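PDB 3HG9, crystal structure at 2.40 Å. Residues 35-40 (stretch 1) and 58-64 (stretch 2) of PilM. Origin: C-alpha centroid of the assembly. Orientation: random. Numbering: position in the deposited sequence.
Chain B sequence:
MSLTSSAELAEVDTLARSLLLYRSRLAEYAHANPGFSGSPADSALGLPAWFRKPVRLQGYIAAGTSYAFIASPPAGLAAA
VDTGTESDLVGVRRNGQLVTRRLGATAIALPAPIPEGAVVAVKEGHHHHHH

Stretch 1 (35-40) GFSGSP
Stretch 2 58-64: QGYIAAG

This is a small contact, burying 333 Å² in total, in which an irregular segment runs roughly antiparallel to a strand and is tied to it by one cross-stretch hydrogen bond and by packing around I61. Residues 58-62 belong to a strand that begins earlier in the chain, with phi/psi from -118/154 at Q58 to -164/130 at A62; A63 then leaves it at 53/-174. Stretch 1 has no regular structure, and the vectors from CA 36 to 39 and from CA 59 to 63 lie 161° apart. The register is set at G38 and Y60, whose CA atoms are 4.5 Å apart.

The hydrogen bond runs from S39 OG to G59 O, 3.0 Å. A cis peptide bond precedes S39 (phi/psi -122/75), and its chi1 of -125° lies between wells. The same S39 OG sits 3.0 Å from Y60 CD1, at the edge of the ring and near its plane. Y60 (chi1 -158°, t; chi2 60°) has a CA-to-CB bond that points away overall, yet the end of its side chain comes nearer.

I61 points toward stretch 1 and has the largest covered area in the contact, 77 Å². With chi1 -65° (m) and chi2 167° (t), it places CD1 4.1 Å from F36 CD1, an oblique apolar approach; F36 is extended (-165/145) with chi1 -167° (t). I61 CG2 lies 3.6 Å from F36 O, and I61 CB 3.6 Å from G38 N.

At S37 (-128/68; chi1 -75°, m), CA is 3.6 Å from I61 O, with 124° at the hydrogen, a CA-H...O contact. S37 OG gives a weak hydrogen bond to F36 O, 3.1 Å.

G38 adopts 53/-162, a positive phi that favours glycine. An ideal CB there would point toward the strand, 3.1 Å from I61 N and 3.2 Å from Y60 CD1, so the close approach leaves little space for a side chain.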

# COMPACT_ATOMS: atom_id res chain seq x y z
N GLY B 35 1.18 -20.83 -1.01
CA GLY B 35 1.72 -21.56 -2.15
C GLY B 35 0.61 -21.75 -3.16
O GLY B 35 -0.08 -22.77 -3.14
N PHE B 36 0.42 -20.76 -4.02
CA PHE B 36 -0.65 -20.78 -5.00
C PHE B 36 -0.41 -19.71 -6.06
O PHE B 36 0.11 -18.63 -5.74
CB PHE B 36 -1.99 -20.50 -4.33
CG PHE B 36 -3.19 -20.79 -5.21
CD1 PHE B 36 -4.39 -20.11 -5.02
CD2 PHE B 36 -3.10 -21.76 -6.23
CE1 PHE B 36 -5.51 -20.39 -5.81
CE2 PHE B 36 -4.22 -22.05 -7.04
CZ PHE B 36 -5.44 -21.36 -6.82
N SER B 37 -0.78 -20.01 -7.30
CA SER B 37 -0.67 -18.99 -8.34
C SER B 37 -1.94 -18.75 -9.14
O SER B 37 -2.02 -18.96 -10.34
CB SER B 37 0.59 -19.18 -9.18
OG SER B 37 1.71 -18.76 -8.43
N GLY B 38 -2.91 -18.20 -8.42
CA GLY B 38 -4.23 -17.94 -8.94
C GLY B 38 -4.83 -19.19 -9.57
O GLY B 38 -4.39 -20.31 -9.34
N SER B 39 -5.83 -19.00 -10.39
CA SER B 39 -6.41 -17.75 -10.64
C SER B 39 -7.77 -18.14 -10.19
O SER B 39 -8.64 -18.32 -11.03
CB SER B 39 -6.41 -17.46 -12.13
OG SER B 39 -5.75 -16.22 -12.41
N PRO B 40 -7.99 -18.25 -8.86
CA PRO B 40 -9.12 -19.05 -8.38
C PRO B 40 -10.49 -18.63 -8.92
O PRO B 40 -10.74 -17.45 -9.09
CB PRO B 40 -9.05 -18.89 -6.83
CG PRO B 40 -8.29 -17.63 -6.58
CD PRO B 40 -7.46 -17.34 -7.81
N GLN B 58 -10.79 -9.65 -13.19
CA GLN B 58 -9.95 -10.81 -13.19
C GLN B 58 -9.07 -10.66 -12.01
O GLN B 58 -8.86 -9.56 -11.58
CB GLN B 58 -9.16 -10.83 -14.50
CG GLN B 58 -10.02 -11.32 -15.70
CD GLN B 58 -9.15 -11.73 -16.85
OE1 GLN B 58 -9.03 -10.98 -17.84
NE2 GLN B 58 -8.41 -12.86 -16.67
N GLY B 59 -8.59 -11.77 -11.47
CA GLY B 59 -7.66 -11.70 -10.39
C GLY B 59 -6.61 -12.74 -10.63
O GLY B 59 -6.87 -13.64 -11.40
N TYR B 60 -5.43 -12.62 -9.97
CA TYR B 60 -4.29 -13.55 -10.08
C TYR B 60 -3.55 -13.58 -8.72
O TYR B 60 -3.78 -12.74 -7.83
CB TYR B 60 -3.34 -13.08 -11.20
CG TYR B 60 -2.41 -14.12 -11.83
CD1 TYR B 60 -2.93 -15.25 -12.47
CD2 TYR B 60 -1.01 -13.96 -11.83
CE1 TYR B 60 -2.10 -16.22 -13.06
CE2 TYR B 60 -0.17 -14.92 -12.42
CZ TYR B 60 -0.73 -16.05 -13.04
OH TYR B 60 0.00 -17.06 -13.65
N ILE B 61 -2.66 -14.52 -8.53
CA ILE B 61 -1.81 -14.43 -7.38
C ILE B 61 -0.50 -14.78 -8.01
O ILE B 61 -0.43 -15.49 -9.06
CB ILE B 61 -2.21 -15.40 -6.23
CG1 ILE B 61 -3.58 -15.00 -5.69
CG2 ILE B 61 -1.18 -15.38 -5.06
CD1 ILE B 61 -4.25 -16.00 -4.79
N ALA B 62 0.55 -14.27 -7.38
CA ALA B 62 1.90 -14.54 -7.79
C ALA B 62 2.76 -14.11 -6.58
O ALA B 62 2.57 -13.01 -6.04
CB ALA B 62 2.23 -13.74 -9.04
N ALA B 63 3.68 -14.99 -6.13
CA ALA B 63 4.10 -15.00 -4.74
C ALA B 63 2.78 -15.12 -3.98
O ALA B 63 1.75 -15.32 -4.63
CB ALA B 63 4.86 -13.69 -4.37
N GLY B 64 2.78 -15.03 -2.64
CA GLY B 64 1.51 -14.83 -1.87
C GLY B 64 0.89 -13.41 -1.94
O GLY B 64 0.12 -13.02 -1.07